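Local coordinates for putative calcium binding protein (Streptomyces coelicolor, PDB 3AKB), which binds calcium ions through EF-hand loops and probably takes part in calcium-mediated regulation in this bacterium, at residues 10-15 with 160-165; 62-65 with 71-74. The protein carries 2 engineered substitutions. All coordinates share one frame; numbering follows the deposited sequence.

Contact 1 (10-15 with 160-165). With CA (calcium ion), chain E.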
ATOM      1  N   PHE A  10       7.557  -5.818  -5.763  1.00 11.48           N
ATOM      2  CA  PHE A  10       6.775  -5.891  -6.991  1.00 11.24           C
ATOM      3  C   PHE A  10       5.440  -6.597  -6.782  1.00 11.66           C
ATOM      4  O   PHE A  10       4.404  -6.119  -7.250  1.00 12.04           O
ATOM      5  CB  PHE A  10       7.564  -6.571  -8.122  1.00 10.96           C
ATOM      6  CG  PHE A  10       6.842  -6.552  -9.452  1.00 10.92           C
ATOM      7  CD1 PHE A  10       6.857  -5.405 -10.233  1.00 11.67           C
ATOM      8  CD2 PHE A  10       6.151  -7.660  -9.901  1.00 12.44           C
ATOM      9  CE1 PHE A  10       6.172  -5.363 -11.458  1.00 11.79           C
ATOM     10  CE2 PHE A  10       5.461  -7.625 -11.125  1.00 12.57           C
ATOM     11  CZ  PHE A  10       5.488  -6.467 -11.896  1.00 11.65           C
ATOM     12  N   THR A  11       5.475  -7.751  -6.127  1.00 12.05           N
ATOM     13  CA  THR A  11       4.283  -8.538  -5.838  1.00 12.88           C
ATOM     14  C   THR A  11       3.248  -7.743  -5.034  1.00 12.37           C
ATOM     15  O   THR A  11       2.039  -7.878  -5.270  1.00 12.45           O
ATOM     16  CB  THR A  11       4.661  -9.850  -5.092  1.00 14.07           C
ATOM     17  OG1 THR A  11       5.551 -10.633  -5.903  1.00 17.50           O
ATOM     18  CG2 THR A  11       3.426 -10.696  -4.767  1.00 15.32           C
ATOM     19  N   THR A  12       3.710  -6.913  -4.102  1.00 11.99           N
ATOM     20  CA  THR A  12       2.812  -6.113  -3.285  1.00 12.02           C
ATOM     21  C   THR A  12       2.015  -5.174  -4.194  1.00 10.91           C
ATOM     22  O   THR A  12       0.817  -4.973  -3.989  1.00 11.97           O
ATOM     23  CB  THR A  12       3.588  -5.302  -2.224  1.00 11.70           C
ATOM     24  OG1 THR A  12       4.246  -6.215  -1.326  1.00 14.08           O
ATOM     25  CG2 THR A  12       2.636  -4.405  -1.441  1.00 13.20           C
ATOM     26  N   PHE A  13       2.650  -4.626  -5.223  1.00 10.86           N
ATOM     27  CA  PHE A  13       1.944  -3.727  -6.151  1.00  9.09           C
ATOM     28  C   PHE A  13       1.116  -4.499  -7.189  1.00  8.64           C
ATOM     29  O   PHE A  13       0.029  -4.071  -7.584  1.00  8.96           O
ATOM     30  CB  PHE A  13       2.935  -2.820  -6.895  1.00 10.11           C
ATOM     31  CG  PHE A  13       3.518  -1.700  -6.055  1.00 11.36           C
ATOM     32  CD1 PHE A  13       2.701  -0.842  -5.318  1.00 12.22           C
ATOM     33  CD2 PHE A  13       4.901  -1.463  -6.074  1.00 12.71           C
ATOM     34  CE1 PHE A  13       3.280   0.232  -4.570  1.00 12.68           C
ATOM     35  CE2 PHE A  13       5.483  -0.395  -5.334  1.00 13.33           C
ATOM     36  CZ  PHE A  13       4.661   0.446  -4.582  1.00 12.65           C
ATOM     37  N   ASP A  14       1.652  -5.643  -7.617  1.00  9.24           N
ATOM     38  CA  ASP A  14       0.989  -6.485  -8.626  1.00  9.28           C
ATOM     39  C   ASP A  14      -0.049  -7.361  -7.949  1.00 10.22           C
ATOM     40  O   ASP A  14       0.069  -8.592  -7.892  1.00 10.35           O
ATOM     41  CB  ASP A  14       2.025  -7.314  -9.391  1.00  9.00           C
ATOM     42  CG  ASP A  14       1.402  -8.134 -10.496  1.00  9.92           C
ATOM     43  OD1 ASP A  14       0.302  -7.751 -10.976  1.00  9.79           O
ATOM     44  OD2 ASP A  14       2.008  -9.176 -10.893  1.00 11.08           O
ATOM     45  N   GLN A  15      -1.114  -6.699  -7.489  1.00  9.50           N
ATOM     46  CA  GLN A  15      -2.150  -7.326  -6.689  1.00 11.53           C
ATOM     47  C   GLN A  15      -2.839  -8.500  -7.368  1.00 11.81           C
ATOM     48  O   GLN A  15      -3.186  -9.472  -6.688  1.00 14.33           O
ATOM     49  CB  GLN A  15      -3.153  -6.265  -6.227  1.00 11.20           C
ATOM     50  CG  GLN A  15      -2.593  -5.369  -5.116  1.00 12.39           C
ATOM     51  CD  GLN A  15      -2.641  -6.041  -3.751  1.00 12.24           C
ATOM     52  OE1 GLN A  15      -3.685  -6.566  -3.360  1.00 15.92           O
ATOM     53  NE2 GLN A  15      -1.545  -6.008  -3.014  1.00 10.74           N
ATOM     54  N   ARG A 160       9.886   2.914   4.376  1.00 14.95           N
ATOM     55  CA  ARG A 160      10.932   1.929   4.641  1.00 16.09           C
ATOM     56  C   ARG A 160      10.739   0.637   3.840  1.00 15.08           C
ATOM     57  O   ARG A 160      11.700   0.097   3.264  1.00 15.21           O
ATOM     58  CB  ARG A 160      10.998   1.593   6.135  1.00 16.64           C
ATOM     59  CG  ARG A 160      11.642   2.654   7.021  1.00 18.44           C
ATOM     60  CD  ARG A 160      11.591   2.254   8.502  1.00 20.26           C
ATOM     61  NE  ARG A 160      10.212   2.143   8.989  1.00 26.19           N
ATOM     62  CZ  ARG A 160       9.860   2.188  10.275  1.00 27.47           C
ATOM     63  NH1 ARG A 160      10.785   2.316  11.221  1.00 28.45           N
ATOM     64  NH2 ARG A 160       8.587   2.090  10.622  1.00 28.40           N
ATOM     65  N   TYR A 161       9.513   0.111   3.817  1.00 13.83           N
ATOM     66  CA  TYR A 161       9.257  -1.137   3.092  1.00 14.00           C
ATOM     67  C   TYR A 161       9.621  -1.009   1.605  1.00 14.07           C
ATOM     68  O   TYR A 161      10.173  -1.955   1.030  1.00 15.00           O
ATOM     69  CB  TYR A 161       7.800  -1.602   3.246  1.00 14.58           C
ATOM     70  CG  TYR A 161       7.482  -2.837   2.439  1.00 13.85           C
ATOM     71  CD1 TYR A 161       7.961  -4.088   2.809  1.00 16.50           C
ATOM     72  CD2 TYR A 161       6.718  -2.746   1.278  1.00 13.99           C
ATOM     73  CE1 TYR A 161       7.673  -5.224   2.035  1.00 13.15           C
ATOM     74  CE2 TYR A 161       6.414  -3.885   0.510  1.00 14.16           C
ATOM     75  CZ  TYR A 161       6.905  -5.100   0.890  1.00 15.50           C
ATOM     76  OH  TYR A 161       6.609  -6.210   0.128  1.00 17.56           O
ATOM     77  N   PHE A 162       9.338   0.148   0.998  1.00 14.22           N
ATOM     78  CA  PHE A 162       9.661   0.347  -0.430  1.00 13.79           C
ATOM     79  C   PHE A 162      11.097   0.885  -0.696  1.00 14.86           C
ATOM     80  O   PHE A 162      11.464   1.253  -1.838  1.00 15.35           O
ATOM     81  CB  PHE A 162       8.537   1.109  -1.156  1.00 13.53           C
ATOM     82  CG  PHE A 162       7.275   0.282  -1.330  1.00 12.78           C
ATOM     83  CD1 PHE A 162       7.278  -0.819  -2.180  1.00 13.14           C
ATOM     84  CD2 PHE A 162       6.123   0.546  -0.587  1.00 12.31           C
ATOM     85  CE1 PHE A 162       6.134  -1.622  -2.336  1.00 14.59           C
ATOM     86  CE2 PHE A 162       4.974  -0.239  -0.746  1.00 12.39           C
ATOM     87  CZ  PHE A 162       4.985  -1.331  -1.611  1.00 14.11           C
ATOM     88  N   THR A 163      11.896   0.893   0.377  1.00 15.28           N
ATOM     89  CA  THR A 163      13.335   1.092   0.297  1.00 15.89           C
ATOM     90  C   THR A 163      13.986  -0.281   0.360  1.00 16.03           C
ATOM     91  O   THR A 163      14.264  -0.820   1.444  1.00 16.60           O
ATOM     92  CB  THR A 163      13.829   1.975   1.450  1.00 15.83           C
ATOM     93  OG1 THR A 163      13.148   3.231   1.405  1.00 17.37           O
ATOM     94  CG2 THR A 163      15.336   2.216   1.355  1.00 16.69           C
ATOM     95  N   VAL A 164      14.208  -0.871  -0.804  1.00 16.23           N
ATOM     96  CA  VAL A 164      14.779  -2.199  -0.852  1.00 16.87           C
ATOM     97  C   VAL A 164      16.271  -2.059  -0.518  1.00 17.49           C
ATOM     98  O   VAL A 164      17.020  -1.447  -1.275  1.00 17.34           O
ATOM     99  CB  VAL A 164      14.591  -2.841  -2.233  1.00 16.63           C
ATOM    100  CG1 VAL A 164      15.193  -4.223  -2.221  1.00 18.05           C
ATOM    101  CG2 VAL A 164      13.095  -2.887  -2.607  1.00 18.26           C
ATOM    102  N   PRO A 165      16.702  -2.596   0.638  1.00 18.58           N
ATOM    103  CA  PRO A 165      18.092  -2.346   1.016  1.00 18.68           C
ATOM    104  C   PRO A 165      19.029  -3.121   0.100  1.00 18.53           C
ATOM    105  O   PRO A 165      18.667  -4.213  -0.359  1.00 17.58           O
ATOM    106  CB  PRO A 165      18.170  -2.863   2.456  1.00 19.53           C
ATOM    107  CG  PRO A 165      17.059  -3.829   2.579  1.00 19.04           C
ATOM    108  CD  PRO A 165      15.986  -3.427   1.618  1.00 19.05           C
TER
HETATM  109 CA    CA E 171      -1.225  -6.714 -12.305  1.00  9.00          CA
HETATM  110  O   HOH W   1      -2.998  -6.059 -13.717  1.00  9.91           O
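Tyr161, the last helical residue before the C-terminal tail, reaches helix 2-13 with its phenol oxygen: OH and Thr12 OG1 lie 2.8 Å apart in a hydrogen bond that either hydroxyl could donate. OG1 sits near the plane of the tyrosine ring, at its edge, and the tyrosine CG stands anti to its backbone N (chi1 176°), which carries the ring out toward Thr12. Phe162, where the chain leaves helical geometry, supplies most of the apolar contact. Its ring forms an offset stack with that of Phe13, the centroids 4.4 Å apart and the planes tilted by 13°. The overlap is rim over rim, closest at Phe162 CE1 and Phe13 CE2, 3.3 Å apart. Phe162 is held from its other face as well, where Tyr161 CD2 lies over the ring centre, while Thr12 CG2 meets its edge at CZ, 3.9 Å away. A leucine in place of Phe162 would probably lose the stack, leaving one face of Phe13 and the CD2 edge of Tyr161 poorly packed. Next to Phe13, Asp14 OD1 binds a calcium ion at 2.3 Å, and His20, Asp16, Asn18 and Asp25 complete the protein ligands of this EF-hand site. Around the stack, Phe13 also touches Phe92 of helix 89-107 and Ile21 of strand 20-21, while Phe162 packs on Arg9 of helix 2-13.

Contact 2 (62-65 with 71-74). With CA (calcium ion), chain F.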
ATOM      1  N   GLY A  62       4.572   7.461 -12.542  1.00 14.12           N
ATOM      2  CA  GLY A  62       5.475   8.601 -12.824  1.00 15.51           C
ATOM      3  C   GLY A  62       6.944   8.242 -12.672  1.00 16.48           C
ATOM      4  O   GLY A  62       7.813   8.731 -13.431  1.00 18.23           O
ATOM      5  N   ILE A  63       7.234   7.376 -11.710  1.00 16.22           N
ATOM      6  CA  ILE A  63       8.596   6.906 -11.450  1.00 16.47           C
ATOM      7  C   ILE A  63       9.026   5.782 -12.400  1.00 16.15           C
ATOM      8  O   ILE A  63      10.157   5.793 -12.895  1.00 17.46           O
ATOM      9  CB  ILE A  63       8.737   6.428  -9.985  1.00 17.62           C
ATOM     10  CG1 ILE A  63       8.735   7.642  -9.047  1.00 18.61           C
ATOM     11  CG2 ILE A  63       9.979   5.547  -9.795  1.00 19.41           C
ATOM     12  CD1 ILE A  63       8.162   7.365  -7.641  1.00 20.20           C
ATOM     13  N   ALA A  64       8.123   4.840 -12.666  1.00 14.67           N
ATOM     14  CA  ALA A  64       8.477   3.526 -13.238  1.00 14.80           C
ATOM     15  C   ALA A  64       8.010   3.244 -14.665  1.00 14.35           C
ATOM     16  O   ALA A  64       8.622   2.415 -15.359  1.00 14.53           O
ATOM     17  CB  ALA A  64       7.974   2.408 -12.320  1.00 14.72           C
ATOM     18  N   ASP A  65       6.948   3.910 -15.105  1.00 14.00           N
ATOM     19  CA  ASP A  65       6.366   3.615 -16.414  1.00 14.33           C
ATOM     20  C   ASP A  65       7.089   4.417 -17.483  1.00 16.05           C
ATOM     21  O   ASP A  65       6.582   5.430 -17.953  1.00 17.78           O
ATOM     22  CB  ASP A  65       4.855   3.917 -16.449  1.00 13.54           C
ATOM     23  CG  ASP A  65       4.224   3.606 -17.786  1.00 14.50           C
ATOM     24  OD1 ASP A  65       4.746   2.750 -18.509  1.00 16.43           O
ATOM     25  OD2 ASP A  65       3.190   4.218 -18.115  1.00 14.38           O
ATOM     26  N   ARG A  71       1.288   0.491 -18.101  1.00 11.19           N
ATOM     27  CA  ARG A  71       1.563  -0.808 -17.495  1.00 13.02           C
ATOM     28  C   ARG A  71       3.004  -0.686 -16.996  1.00 12.48           C
ATOM     29  O   ARG A  71       3.885  -0.148 -17.707  1.00 13.23           O
ATOM     30  CB  ARG A  71       1.488  -1.957 -18.515  1.00 13.70           C
ATOM     31  CG  ARG A  71       0.097  -2.239 -19.079  1.00 15.53           C
ATOM     32  CD  ARG A  71       0.129  -3.434 -20.019  1.00 15.99           C
ATOM     33  NE  ARG A  71       0.789  -3.053 -21.253  1.00 21.84           N
ATOM     34  CZ  ARG A  71       0.140  -2.665 -22.338  1.00 24.01           C
ATOM     35  NH1 ARG A  71      -1.189  -2.635 -22.322  1.00 27.52           N
ATOM     36  NH2 ARG A  71       0.813  -2.324 -23.430  1.00 26.44           N
ATOM     37  N   ILE A  72       3.257  -1.130 -15.772  1.00 11.64           N
ATOM     38  CA  ILE A  72       4.634  -1.173 -15.275  1.00 12.25           C
ATOM     39  C   ILE A  72       5.069  -2.628 -15.257  1.00 11.01           C
ATOM     40  O   ILE A  72       4.553  -3.429 -14.476  1.00 10.95           O
ATOM     41  CB  ILE A  72       4.741  -0.622 -13.838  1.00 11.81           C
ATOM     42  CG1 ILE A  72       4.224   0.823 -13.786  1.00 13.57           C
ATOM     43  CG2 ILE A  72       6.193  -0.719 -13.340  1.00 13.00           C
ATOM     44  CD1 ILE A  72       3.948   1.335 -12.351  1.00 14.36           C
ATOM     45  N   THR A  73       5.996  -2.984 -16.146  1.00 12.47           N
ATOM     46  CA  THR A  73       6.494  -4.349 -16.213  1.00 12.88           C
ATOM     47  C   THR A  73       7.452  -4.655 -15.061  1.00 13.19           C
ATOM     48  O   THR A  73       7.981  -3.730 -14.424  1.00 12.59           O
ATOM     49  CB  THR A  73       7.218  -4.620 -17.548  1.00 13.13           C
ATOM     50  OG1 THR A  73       8.321  -3.723 -17.670  1.00 13.85           O
ATOM     51  CG2 THR A  73       6.288  -4.432 -18.719  1.00 13.77           C
ATOM     52  N   ARG A  74       7.644  -5.952 -14.801  1.00 15.16           N
ATOM     53  CA  ARG A  74       8.689  -6.409 -13.894  1.00 16.89           C
ATOM     54  C   ARG A  74      10.016  -5.732 -14.225  1.00 17.70           C
ATOM     55  O   ARG A  74      10.674  -5.183 -13.339  1.00 18.57           O
ATOM     56  CB  ARG A  74       8.825  -7.924 -13.996  1.00 17.64           C
ATOM     57  CG  ARG A  74       9.410  -8.600 -12.755  1.00 19.97           C
ATOM     58  CD  ARG A  74       9.313 -10.116 -12.881  1.00 23.26           C
ATOM     59  NE  ARG A  74       7.932 -10.598 -12.841  1.00 28.78           N
ATOM     60  CZ  ARG A  74       7.276 -10.912 -11.729  1.00 30.92           C
ATOM     61  NH1 ARG A  74       7.867 -10.787 -10.545  1.00 33.21           N
ATOM     62  NH2 ARG A  74       6.024 -11.352 -11.800  1.00 32.62           N
TER
HETATM   63 CA    CA F 172       5.369   0.537 -19.287  1.00 11.76          CA
HETATM   64  O   HOH W   2       5.641  -1.589 -20.597  1.00 20.01           O
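Ala64 and Asp65 meet Arg71 and Ile72 in a contact that is half metal site and half apolar packing, where the C-terminal end of helix 44-64 faces the short strand 72-73 across a calcium-binding loop. No hydrogen bond runs directly between the two segments; the calcium ion joins them. Asp65 OD1 binds the metal at 2.4 Å, and the backbone oxygen Arg71 O binds it at 2.3 Å. These two oxygens are 3.1 Å apart, close because both bind the same ion; without it the carboxylate and the carbonyl oxygen would probably repel each other. Asp65 swings its carboxylate opposite the backbone N (chi1 -179°), which puts OD1 on the ion. The second oxygen is also used: OD2 accepts a hydrogen bond from the backbone N of Gln70, which helps fix the rotation of the carboxylate. Water 2 binds the calcium ion at 2.5 Å, and Asp67, Asp69 and Glu76 provide the remaining protein ligands. Beside the metal, Ile72 lays its branches against the helix end. Its CG2 methyl touches the methyl CB of Ala64 at 3.7 Å, and its CG1 lies alongside Asp65 CB at 4.1 Å. The isoleucine is buried, packing also on Trp57 and Leu60 of helix 44-64, while its backbone is hydrogen-bonded to Ile21 in the neighbouring strand. Thr73 occupies the N-cap position of helix 74-87, and its backbone N is hydrogen-bonded to Glu76 OE1, linking the start of that helix to a metal ligand. Helix, calcium loop, short strand and second helix together make a canonical EF-hand.

In the fold
From the N terminus, helix 2-13 leads into the first calcium loop at Asp14; its end is one side of contact 1, whose other side comes 145 residues later, where helix 151-161 gives way to the tail. Contact 1 therefore closes a loop over nearly the whole chain and ties the first EF-hand to the last. Contact 2 is nested inside it, closing a much shorter loop between helix 44-64 and strand 72-73. The contact centres are 13 Å apart, and the two touch directly: the ring of Phe10 packs against Arg74 and the backbone oxygens of Ile72 and Thr73. Antiparallel pairing of strands 20-21 and 72-73 further joins contact 2 to the calcium loop that starts at contact 1.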